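Local coordinates for protein putative amidohydrolase (Unidentified, PDB 3FEQ) that probably cleaves proline-containing dipeptides as a zinc-dependent prolidase of the amidohydrolase superfamily, at residues C[15-20]-C[352-357]; C[126-131]-C[364-369]; C[270-275]-C[306-311]; C[347-352]-C[382-387]. One frame throughout, in Å; residues are numbered along the deposited sequence. Where two conformers were deposited one is given.

Contact 1. Residues C[15-20]-C[352-357]; sequences DLERGV and ATTVAA
L16 and T354 mark the nearest approach of the two backbones, their CA atoms 7.4 Å apart, where the turn of a β-hairpin faces the start of helix 354-359. The turn links strand 11-15 to strand 20-30 and closes with a G1 beta bulge: the carbonyl O of D15 accepts from both G19 N (3.0 Å) and V20 N (3.2 Å), and G19 takes the positive phi (87°) that suits glycine there. On the other segment T353 stands at the N-cap position, but its side chain makes no capping bond. L16 does most of the touching. With CG anti to its carbonyl carbon (chi1 -79°), it crosses T353 at a slant and sets CD1 3.5 Å from T353 OG1. That hydroxyl is hydrogen-bonded to the carbonyl O of L349, so its meeting with the leucine methyl is plain van der Waals packing. Lower on the same side chain, L16 CB rests 4.0 Å from T354 CG2, and E17 OE1, on an exposed side chain, makes a looser approach to that methyl (4.3 Å). L16 also lies on P59, while A356 and A357 pack on I62; strand 56-66 thus backs both the hairpin and helix 354-359.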
loop_
_atom_site.group_PDB
_atom_site.type_symbol
_atom_site.label_atom_id
_atom_site.label_comp_id
_atom_site.label_asym_id
_atom_site.label_seq_id
_atom_site.Cartn_x
_atom_site.Cartn_y
_atom_site.Cartn_z
ATOM N N ASP C 15 -49.036 34.159 13.934
ATOM C CA ASP C 15 -48.209 34.894 13.007
ATOM C C ASP C 15 -47.061 35.516 13.763
ATOM O O ASP C 15 -47.263 36.206 14.759
ATOM C CB ASP C 15 -49.017 35.969 12.299
ATOM C CG ASP C 15 -48.286 36.543 11.111
ATOM O OD1 ASP C 15 -47.403 37.407 11.317
ATOM O OD2 ASP C 15 -48.587 36.122 9.972
ATOM N N LEU C 16 -45.857 35.294 13.253
ATOM C CA LEU C 16 -44.648 35.456 14.040
ATOM C C LEU C 16 -43.944 36.791 13.837
ATOM O O LEU C 16 -43.299 37.296 14.753
ATOM C CB LEU C 16 -43.695 34.288 13.797
ATOM C CG LEU C 16 -44.084 33.032 14.572
ATOM C CD1 LEU C 16 -43.827 31.784 13.752
ATOM C CD2 LEU C 16 -43.353 32.980 15.894
ATOM N N GLU C 17 -44.072 37.371 12.649
ATOM C CA GLU C 17 -43.434 38.656 12.368
ATOM C C GLU C 17 -44.220 39.813 12.973
ATOM O O GLU C 17 -43.680 40.901 13.171
ATOM C CB GLU C 17 -43.216 38.868 10.864
ATOM C CG GLU C 17 -44.372 38.426 9.979
ATOM C CD GLU C 17 -44.217 36.995 9.466
ATOM O OE1 GLU C 17 -44.164 36.053 10.291
ATOM O OE2 GLU C 17 -44.166 36.812 8.229
ATOM N N ARG C 18 -45.486 39.563 13.287
ATOM C CA ARG C 18 -46.311 40.544 13.977
ATOM C C ARG C 18 -46.432 40.212 15.456
ATOM O O ARG C 18 -46.535 41.104 16.293
ATOM C CB ARG C 18 -47.694 40.638 13.332
ATOM C CG ARG C 18 -47.691 41.300 11.962
ATOM C CD ARG C 18 -48.616 40.575 10.996
ATOM N NE ARG C 18 -50.015 40.967 11.169
ATOM C CZ ARG C 18 -50.931 40.249 11.819
ATOM N NH1 ARG C 18 -50.608 39.083 12.360
ATOM N NH2 ARG C 18 -52.175 40.696 11.921
ATOM N N GLY C 19 -46.415 38.924 15.775
ATOM C CA GLY C 19 -46.335 38.483 17.163
ATOM C C GLY C 19 -47.690 38.364 17.817
ATOM O O GLY C 19 -47.830 38.591 19.013
ATOM N N VAL C 20 -48.688 37.994 17.028
ATOM C CA VAL C 20 -50.058 37.906 17.510
ATOM C C VAL C 20 -50.743 36.648 16.991
ATOM O O VAL C 20 -50.437 36.176 15.888
ATOM C CB VAL C 20 -50.887 39.132 17.083
ATOM C CG1 VAL C 20 -50.707 40.274 18.074
ATOM C CG2 VAL C 20 -50.515 39.579 15.680
ATOM N N ALA C 352 -37.015 28.902 16.717
ATOM C CA ALA C 352 -37.344 27.569 16.233
ATOM C C ALA C 352 -38.204 27.600 14.982
ATOM O O ALA C 352 -38.631 26.553 14.502
ATOM C CB ALA C 352 -38.033 26.766 17.329
ATOM N N THR C 353 -38.474 28.791 14.457
ATOM C CA THR C 353 -39.361 28.916 13.311
ATOM C C THR C 353 -38.762 29.814 12.251
ATOM O O THR C 353 -38.082 29.333 11.340
ATOM C CB THR C 353 -40.747 29.454 13.699
ATOM O OG1 THR C 353 -40.586 30.635 14.486
ATOM C CG2 THR C 353 -41.544 28.418 14.491
ATOM N N THR C 354 -39.013 31.114 12.363
ATOM C CA THR C 354 -38.691 32.030 11.274
ATOM C C THR C 354 -37.186 32.138 11.112
ATOM O O THR C 354 -36.673 32.061 9.998
ATOM C CB THR C 354 -39.335 33.428 11.452
ATOM O OG1 THR C 354 -39.192 33.856 12.810
ATOM C CG2 THR C 354 -40.825 33.390 11.104
ATOM N N VAL C 355 -36.480 32.233 12.235
ATOM C CA VAL C 355 -35.021 32.324 12.217
ATOM C C VAL C 355 -34.378 31.028 11.765
ATOM O O VAL C 355 -33.458 31.029 10.949
ATOM C CB VAL C 355 -34.464 32.698 13.590
ATOM C CG1 VAL C 355 -32.968 32.923 13.500
ATOM C CG2 VAL C 355 -35.160 33.947 14.109
ATOM N N ALA C 356 -34.865 29.921 12.314
ATOM C CA ALA C 356 -34.380 28.604 11.948
ATOM C C ALA C 356 -34.522 28.354 10.448
ATOM O O ALA C 356 -33.571 27.926 9.801
ATOM C CB ALA C 356 -35.112 27.539 12.739
ATOM N N ALA C 357 -35.696 28.650 9.887
ATOM C CA ALA C 357 -35.936 28.365 8.472
ATOM C C ALA C 357 -35.020 29.179 7.574
ATOM O O ALA C 357 -34.635 28.725 6.498
ATOM C CB ALA C 357 -37.362 28.594 8.116
#

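Contact 2. Residues C[126-131]-C[364-369]; sequences GPRIFP and GQLGVI
R128 leaves its strand with CG anti to the backbone N (chi1 168°) and then bends sharply at chi3 (16°), while L366 comes from the other segment with CG anti to its carbonyl carbon (chi1 -55°); the two side chains meet at a slant. Strand 128-129 runs parallel to strand 102-107, as neighbouring strands of the TIM-barrel-type amidohydrolase fold do, and R128 is tied to it through backbone bonds with T103 and V105. Facing it is the loop that leads from helix 354-359 to strand 377-380. The backbones stay far apart, with R128 CA and L366 CA 11.1 Å from each other, so side chains alone span the gap. L366 divides its methyls between two partners. CD2 lies 3.5 Å from R128 NH1, set obliquely to the guanidinium plane. This nitrogen is engaged in a salt bridge with D376 OD2, which probably offsets the charge of this buried side chain, and L366 packs on D376 as well. Around the leucine, S104 of strand 102-107 and I62 of strand 56-66 continue the packing. The other methyl turns to F130, whose ring offers its edge: F130 CZ and L366 CD1 are 4.3 Å apart, with the methyl near the ring plane.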
loop_
_atom_site.group_PDB
_atom_site.type_symbol
_atom_site.label_atom_id
_atom_site.label_comp_id
_atom_site.label_asym_id
_atom_site.label_seq_id
_atom_site.Cartn_x
_atom_site.Cartn_y
_atom_site.Cartn_z
ATOM N N GLY C 126 -40.166 10.402 11.688
ATOM C CA GLY C 126 -39.263 11.419 12.220
ATOM C C GLY C 126 -39.318 12.717 11.440
ATOM O O GLY C 126 -40.006 12.790 10.425
ATOM N N PRO C 127 -38.615 13.762 11.928
ATOM C CA PRO C 127 -38.578 15.061 11.261
ATOM C C PRO C 127 -37.822 14.944 9.962
ATOM O O PRO C 127 -37.104 13.965 9.775
ATOM C CB PRO C 127 -37.772 15.931 12.229
ATOM C CG PRO C 127 -37.774 15.178 13.525
ATOM C CD PRO C 127 -37.819 13.760 13.167
ATOM N N ARG C 128 -37.996 15.920 9.076
ATOM C CA ARG C 128 -37.124 16.077 7.919
ATOM C C ARG C 128 -35.743 16.346 8.456
ATOM O O ARG C 128 -35.595 17.044 9.457
ATOM C CB ARG C 128 -37.586 17.225 7.013
ATOM C CG ARG C 128 -36.586 17.641 5.931
ATOM C CD ARG C 128 -37.176 18.651 4.954
ATOM N NE ARG C 128 -38.389 19.263 5.478
ATOM C CZ ARG C 128 -39.584 19.172 4.900
ATOM N NH1 ARG C 128 -40.634 19.752 5.468
ATOM N NH2 ARG C 128 -39.729 18.515 3.753
ATOM N N ILE C 129 -34.743 15.723 7.836
ATOM C CA ILE C 129 -33.359 15.884 8.254
ATOM C C ILE C 129 -32.572 16.733 7.241
ATOM O O ILE C 129 -32.678 16.537 6.021
ATOM C CB ILE C 129 -32.684 14.518 8.476
ATOM C CG1 ILE C 129 -33.499 13.670 9.455
ATOM C CG2 ILE C 129 -31.296 14.690 9.051
ATOM C CD1 ILE C 129 -33.123 12.189 9.474
ATOM N N PHE C 130 -31.828 17.709 7.760
ATOM C CA PHE C 130 -30.798 18.383 6.988
ATOM C C PHE C 130 -29.426 17.888 7.416
ATOM O O PHE C 130 -28.810 18.466 8.315
ATOM C CB PHE C 130 -30.898 19.898 7.150
ATOM C CG PHE C 130 -32.152 20.486 6.574
ATOM C CD1 PHE C 130 -33.241 20.766 7.385
ATOM C CD2 PHE C 130 -32.248 20.750 5.223
ATOM C CE1 PHE C 130 -34.400 21.282 6.857
ATOM C CE2 PHE C 130 -33.406 21.277 4.685
ATOM C CZ PHE C 130 -34.483 21.542 5.501
ATOM N N PRO C 131 -28.924 16.837 6.744
ATOM C CA PRO C 131 -27.757 16.127 7.227
ATOM C C PRO C 131 -26.464 16.886 6.948
ATOM O O PRO C 131 -26.336 17.569 5.924
ATOM C CB PRO C 131 -27.799 14.827 6.436
ATOM C CG PRO C 131 -28.405 15.206 5.152
ATOM C CD PRO C 131 -29.383 16.310 5.449
ATOM N N GLY C 364 -39.569 31.202 3.795
ATOM C CA GLY C 364 -40.797 31.161 3.017
ATOM C C GLY C 364 -41.289 29.755 2.762
ATOM O O GLY C 364 -42.452 29.556 2.427
ATOM N N GLN C 365 -40.413 28.773 2.942
ATOM C CA GLN C 365 -40.756 27.382 2.690
ATOM C C GLN C 365 -41.167 26.684 3.978
ATOM O O GLN C 365 -42.088 25.879 3.989
ATOM C CB GLN C 365 -39.558 26.670 2.076
ATOM C CG GLN C 365 -39.822 25.992 0.750
ATOM C CD GLN C 365 -40.448 26.912 -0.266
ATOM O OE1 GLN C 365 -41.317 26.496 -1.035
ATOM N NE2 GLN C 365 -40.021 28.173 -0.275
ATOM N N LEU C 366 -40.463 26.989 5.060
ATOM C CA LEU C 366 -40.785 26.447 6.371
ATOM C C LEU C 366 -40.820 27.592 7.372
ATOM O O LEU C 366 -40.459 28.725 7.035
ATOM C CB LEU C 366 -39.736 25.415 6.799
ATOM C CG LEU C 366 -39.459 24.242 5.855
ATOM C CD1 LEU C 366 -38.186 23.559 6.243
ATOM C CD2 LEU C 366 -40.594 23.234 5.841
ATOM N N GLY C 367 -41.282 27.301 8.587
ATOM C CA GLY C 367 -41.248 28.259 9.694
ATOM C C GLY C 367 -42.240 29.404 9.590
ATOM O O GLY C 367 -42.180 30.363 10.357
ATOM N N VAL C 368 -43.164 29.309 8.643
ATOM C CA VAL C 368 -44.166 30.354 8.461
ATOM C C VAL C 368 -45.476 29.761 7.931
ATOM O O VAL C 368 -45.454 28.923 7.022
ATOM C CB VAL C 368 -43.630 31.505 7.554
ATOM C CG1 VAL C 368 -43.418 31.041 6.113
ATOM C CG2 VAL C 368 -44.540 32.721 7.616
ATOM N N ILE C 369 -46.600 30.128 8.552
ATOM C CA ILE C 369 -47.911 29.792 7.998
ATOM C C ILE C 369 -48.355 30.861 7.011
ATOM O O ILE C 369 -48.915 31.886 7.388
ATOM C CB ILE C 369 -48.997 29.595 9.078
ATOM C CG1 ILE C 369 -48.536 28.588 10.122
ATOM C CG2 ILE C 369 -50.286 29.099 8.446
ATOM C CD1 ILE C 369 -49.572 28.311 11.173
#

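Contact 3. Residues C[270-275]-C[306-311]; sequences VVPTLV and ESLEIY
Y311 N donates to S307 O (2.9 Å) in a regular helical bond, and the ring of this tyrosine takes V270 on one face. At the far end of the ring, Y311 OH donates to the carbonyl O of G252. The ring hangs from helix 302-314 with CG anti to the carbonyl carbon (chi1 -72°), and the V270 side chain crosses it at about a right angle. Both valine methyls ride on the aromatic atoms. CG2 makes a CH-pi contact, 3.8 Å from the Y311 ring centroid and 21° off the normal, and V270 CG1 sits 3.6 Å from Y311 CZ. M263 of helix 257-266 touches both residues. Strand 269-271 follows strand 248-254 in a run of parallel strands of the TIM-barrel-type fold, and helix 302-314 covers its outer side; V270 points to the helix, V271 away from it. Further along, the chain passes into helix 274-282 and the packing moves to L308. Its CD1 lies 3.8 Å from P272 CG, the two side chains slanting across each other. L274 and L308 instead reach for one another tip to tip, with L274 CD1 3.6 Å from L308 CD2. Between P272 and L274, T273 turns to the metal site, where its OG1 is hydrogen-bonded to ND1 of the zinc ligand H251 and its side chain touches D323, another zinc ligand.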
loop_
_atom_site.group_PDB
_atom_site.type_symbol
_atom_site.label_atom_id
_atom_site.label_comp_id
_atom_site.label_asym_id
_atom_site.label_seq_id
_atom_site.Cartn_x
_atom_site.Cartn_y
_atom_site.Cartn_z
ATOM N N VAL C 270 -26.144 32.489 15.104
ATOM C CA VAL C 270 -25.683 31.674 16.242
ATOM C C VAL C 270 -26.744 30.649 16.605
ATOM O O VAL C 270 -27.932 30.912 16.473
ATOM C CB VAL C 270 -25.459 32.517 17.511
ATOM C CG1 VAL C 270 -24.622 31.755 18.519
ATOM C CG2 VAL C 270 -24.788 33.803 17.173
ATOM N N VAL C 271 -26.324 29.476 17.058
ATOM C CA VAL C 271 -27.278 28.489 17.553
ATOM C C VAL C 271 -26.790 28.049 18.913
ATOM O O VAL C 271 -25.916 27.200 19.013
ATOM C CB VAL C 271 -27.415 27.263 16.607
ATOM C CG1 VAL C 271 -28.473 26.358 17.095
ATOM C CG2 VAL C 271 -27.769 27.694 15.210
ATOM N N PRO C 272 -27.244 28.735 19.965
ATOM C CA PRO C 272 -26.927 28.312 21.331
ATOM C C PRO C 272 -27.591 26.983 21.623
ATOM O O PRO C 272 -28.602 26.659 21.010
ATOM C CB PRO C 272 -27.561 29.406 22.182
ATOM C CG PRO C 272 -27.631 30.614 21.262
ATOM C CD PRO C 272 -27.968 30.019 19.933
ATOM N N THR C 273 -27.018 26.192 22.513
ATOM C CA THR C 273 -27.620 24.906 22.850
ATOM C C THR C 273 -27.661 24.729 24.351
ATOM O O THR C 273 -27.243 23.692 24.869
ATOM C CB THR C 273 -26.851 23.716 22.245
ATOM O OG1 THR C 273 -25.481 23.763 22.663
ATOM C CG2 THR C 273 -26.922 23.736 20.735
ATOM N N LEU C 274 -28.213 25.727 25.036
ATOM C CA LEU C 274 -28.097 25.834 26.488
ATOM C C LEU C 274 -28.590 24.607 27.251
ATOM O O LEU C 274 -27.969 24.193 28.228
ATOM C CB LEU C 274 -28.790 27.099 26.979
ATOM C CG LEU C 274 -28.237 28.381 26.342
ATOM C CD1 LEU C 274 -28.809 29.611 27.021
ATOM C CD2 LEU C 274 -26.717 28.409 26.387
ATOM N N VAL C 275 -29.661 23.990 26.764
ATOM C CA VAL C 275 -30.268 22.868 27.456
ATOM C C VAL C 275 -29.293 21.724 27.735
ATOM O O VAL C 275 -29.342 21.131 28.806
ATOM C CB VAL C 275 -31.542 22.367 26.743
ATOM C CG1 VAL C 275 -31.216 21.717 25.408
ATOM C CG2 VAL C 275 -32.328 21.425 27.631
ATOM N N GLU C 306 -26.017 34.400 29.943
ATOM C CA GLU C 306 -25.473 35.735 29.710
ATOM C C GLU C 306 -25.266 36.056 28.227
ATOM O O GLU C 306 -25.575 37.161 27.776
ATOM C CB GLU C 306 -24.152 35.889 30.475
ATOM C CG GLU C 306 -23.749 37.322 30.775
ATOM C CD GLU C 306 -22.342 37.436 31.349
ATOM O OE1 GLU C 306 -21.552 38.237 30.808
ATOM O OE2 GLU C 306 -22.023 36.742 32.336
ATOM N N SER C 307 -24.766 35.080 27.474
ATOM C CA SER C 307 -24.351 35.294 26.084
ATOM C C SER C 307 -25.544 35.653 25.213
ATOM O O SER C 307 -25.432 36.437 24.272
ATOM C CB SER C 307 -23.691 34.028 25.534
ATOM O OG SER C 307 -24.608 32.947 25.524
ATOM N N LEU C 308 -26.683 35.053 25.540
ATOM C CA LEU C 308 -27.943 35.332 24.877
ATOM C C LEU C 308 -28.173 36.831 24.775
ATOM O O LEU C 308 -28.473 37.352 23.698
ATOM C CB LEU C 308 -29.083 34.669 25.645
ATOM C CG LEU C 308 -29.635 33.361 25.072
ATOM C CD1 LEU C 308 -28.566 32.430 24.493
ATOM C CD2 LEU C 308 -30.472 32.647 26.121
ATOM N N GLU C 309 -27.974 37.522 25.893
ATOM C CA GLU C 309 -28.170 38.960 25.949
ATOM C C GLU C 309 -27.202 39.699 25.055
ATOM O O GLU C 309 -27.596 40.620 24.341
ATOM C CB GLU C 309 -28.039 39.466 27.374
ATOM C CG GLU C 309 -29.329 39.363 28.154
ATOM C CD GLU C 309 -29.102 39.361 29.647
ATOM O OE1 GLU C 309 -28.275 40.168 30.125
ATOM O OE2 GLU C 309 -29.754 38.557 30.344
ATOM N N ILE C 310 -25.943 39.277 25.080
ATOM C CA ILE C 310 -24.924 39.843 24.210
ATOM C C ILE C 310 -25.321 39.728 22.746
ATOM O O ILE C 310 -25.266 40.715 22.005
ATOM C CB ILE C 310 -23.585 39.147 24.413
ATOM C CG1 ILE C 310 -23.273 39.046 25.915
ATOM C CG2 ILE C 310 -22.502 39.847 23.593
ATOM C CD1 ILE C 310 -21.886 38.571 26.231
ATOM N N TYR C 311 -25.765 38.534 22.354
ATOM C CA TYR C 311 -26.224 38.286 20.992
ATOM C C TYR C 311 -27.413 39.163 20.584
ATOM O O TYR C 311 -27.452 39.684 19.464
ATOM C CB TYR C 311 -26.571 36.810 20.806
ATOM C CG TYR C 311 -25.366 35.902 20.754
ATOM C CD1 TYR C 311 -24.274 36.207 19.946
ATOM C CD2 TYR C 311 -25.329 34.724 21.490
ATOM C CE1 TYR C 311 -23.167 35.373 19.902
ATOM C CE2 TYR C 311 -24.226 33.890 21.453
ATOM C CZ TYR C 311 -23.155 34.216 20.655
ATOM O OH TYR C 311 -22.056 33.398 20.629
#

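Contact 4. Residues C[347-352]-C[382-387]; sequences EALRSA and GNPLED
L349 lays its CD1 methyl against the ring of P384, 3.7 Å from P384 CB and 3.9 Å from P384 CG, and the same methyl meets L385 CD1 at 3.8 Å. A single methyl therefore carries the whole contact, seated where two consecutive residues of the loop 382-387 come together. L349 gets there by an extended side chain: CG is anti to the carbonyl carbon (chi1 -64°) and CD1 carries the line outward (chi2 175°). It crosses the proline at about a right angle and the L385 side chain at a slant. The contact is purely apolar, held by van der Waals packing and hydrophobic burial, and the backbones keep a distance of 8.2 Å between L349 CA and P384 CA.

The loop keeps its form through N383. The carbonyl O of this residue accepts from D387 N (3.0 Å) and E386 N (3.2 Å), closing a turn that has P384 and L385 at its centre. Its side chain adds a weak Asx turn, with N383 OD1 3.4 Å from L385 N.

The loop follows strand 377-380 and the helix 345-351 lies beside helix 335-340, whose F336 touches L349. Strand 11-15 supplies L14, which packs on both L349 and L385, and strand 56-66 supplies M58, which touches L349, and T56, which touches P384, consistent with a seam between the β-rich part that holds the N-terminal strands and the last helices of the barrel.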
loop_
_atom_site.group_PDB
_atom_site.type_symbol
_atom_site.label_atom_id
_atom_site.label_comp_id
_atom_site.label_asym_id
_atom_site.label_seq_id
_atom_site.Cartn_x
_atom_site.Cartn_y
_atom_site.Cartn_z
ATOM N N GLU C 347 -39.494 35.751 21.006
ATOM C CA GLU C 347 -38.161 35.437 20.521
ATOM C C GLU C 347 -37.839 33.933 20.592
ATOM O O GLU C 347 -37.309 33.361 19.642
ATOM C CB GLU C 347 -37.116 36.281 21.261
ATOM C CG GLU C 347 -35.697 36.154 20.728
ATOM C CD GLU C 347 -35.596 36.323 19.217
ATOM O OE1 GLU C 347 -36.256 37.239 18.671
ATOM O OE2 GLU C 347 -34.841 35.546 18.583
ATOM N N ALA C 348 -38.212 33.291 21.694
ATOM C CA ALA C 348 -38.017 31.849 21.855
ATOM C C ALA C 348 -38.708 31.060 20.741
ATOM O O ALA C 348 -38.132 30.139 20.166
ATOM C CB ALA C 348 -38.508 31.401 23.213
ATOM N N LEU C 349 -39.920 31.471 20.396
ATOM C CA LEU C 349 -40.636 30.828 19.321
ATOM C C LEU C 349 -40.075 31.185 17.946
ATOM O O LEU C 349 -40.178 30.392 17.009
ATOM C CB LEU C 349 -42.124 31.154 19.399
ATOM C CG LEU C 349 -42.901 30.664 20.625
ATOM C CD1 LEU C 349 -44.314 31.199 20.557
ATOM C CD2 LEU C 349 -42.927 29.154 20.730
ATOM N N ARG C 350 -39.477 32.365 17.824
ATOM C CA ARG C 350 -38.918 32.788 16.540
ATOM C C ARG C 350 -37.684 31.976 16.191
ATOM O O ARG C 350 -37.415 31.710 15.014
ATOM C CB ARG C 350 -38.563 34.278 16.541
ATOM C CG ARG C 350 -39.679 35.199 16.080
ATOM C CD ARG C 350 -39.112 36.479 15.468
ATOM N NE ARG C 350 -40.142 37.508 15.293
ATOM C CZ ARG C 350 -40.436 38.453 16.188
ATOM N NH1 ARG C 350 -39.766 38.526 17.334
ATOM N NH2 ARG C 350 -41.395 39.340 15.934
ATOM N N SER C 351 -36.948 31.582 17.227
ATOM C CA SER C 351 -35.681 30.888 17.047
ATOM C C SER C 351 -35.883 29.526 16.405
ATOM O O SER C 351 -35.041 29.071 15.629
ATOM C CB SER C 351 -34.959 30.740 18.382
ATOM O OG SER C 351 -34.309 31.951 18.726
ATOM N N ALA C 352 -37.015 28.902 16.717
ATOM C CA ALA C 352 -37.344 27.569 16.233
ATOM C C ALA C 352 -38.204 27.600 14.982
ATOM O O ALA C 352 -38.631 26.553 14.502
ATOM C CB ALA C 352 -38.033 26.766 17.329
ATOM N N GLY C 382 -53.419 25.571 23.945
ATOM C CA GLY C 382 -53.035 26.691 24.780
ATOM C C GLY C 382 -52.274 27.698 23.957
ATOM O O GLY C 382 -52.065 27.498 22.765
ATOM N N ASN C 383 -51.850 28.779 24.592
ATOM C CA ASN C 383 -51.220 29.868 23.876
ATOM C C ASN C 383 -49.786 30.093 24.341
ATOM O O ASN C 383 -49.556 30.553 25.458
ATOM C CB ASN C 383 -52.046 31.138 24.031
ATOM C CG ASN C 383 -51.340 32.349 23.492
ATOM O OD1 ASN C 383 -50.879 32.350 22.351
ATOM N ND2 ASN C 383 -51.209 33.380 24.323
ATOM N N PRO C 384 -48.814 29.767 23.478
ATOM C CA PRO C 384 -47.397 29.832 23.813
ATOM C C PRO C 384 -46.937 31.265 24.023
ATOM O O PRO C 384 -46.012 31.520 24.798
ATOM C CB PRO C 384 -46.718 29.224 22.581
ATOM C CG PRO C 384 -47.669 29.440 21.478
ATOM C CD PRO C 384 -49.028 29.311 22.096
ATOM N N LEU C 385 -47.622 32.196 23.374
ATOM C CA LEU C 385 -47.255 33.594 23.447
ATOM C C LEU C 385 -47.384 34.132 24.869
ATOM O O LEU C 385 -46.766 35.135 25.198
ATOM C CB LEU C 385 -48.101 34.409 22.473
ATOM C CG LEU C 385 -47.366 35.240 21.415
ATOM C CD1 LEU C 385 -46.049 34.595 21.052
ATOM C CD2 LEU C 385 -48.217 35.441 20.160
ATOM N N GLU C 386 -48.139 33.434 25.717
ATOM C CA GLU C 386 -48.273 33.817 27.122
ATOM C C GLU C 386 -47.784 32.777 28.113
ATOM O O GLU C 386 -47.263 33.120 29.170
ATOM C CB GLU C 386 -49.711 34.185 27.443
ATOM C CG GLU C 386 -49.900 35.668 27.676
ATOM C CD GLU C 386 -51.228 36.162 27.154
ATOM O OE1 GLU C 386 -51.228 37.050 26.274
ATOM O OE2 GLU C 386 -52.272 35.643 27.607
ATOM N N ASP C 387 -48.000 31.508 27.803
ATOM C CA ASP C 387 -47.359 30.445 28.559
ATOM C C ASP C 387 -46.399 29.640 27.684
ATOM O O ASP C 387 -46.819 28.851 26.841
ATOM C CB ASP C 387 -48.394 29.530 29.212
ATOM C CG ASP C 387 -47.756 28.422 30.033
ATOM O OD1 ASP C 387 -46.695 28.666 30.659
ATOM O OD2 ASP C 387 -48.315 27.304 30.053
#

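How the contacts relate
Contacts 1 and 4 are close neighbours, with centres 9 Å apart; they share A352, and V355 N probably hydrogen-bonds to R350 O (3.0 Å) where helix 345-351 gives way to helix 354-359. Contact 2 also touches contact 1, centres 13 Å apart: T353, T354 and A357 pack on the backbone of L366 and G367. Contact 1 links the other two, which do not touch each other (nearest atoms about 6 Å apart). Contact 3 stands apart, about 17 Å from contact 4 and 22 Å from contact 2 by centres; it has the P272 side chain about 11 Å from a zinc ion, and the neighbouring T273 bonds the zinc ligand H251.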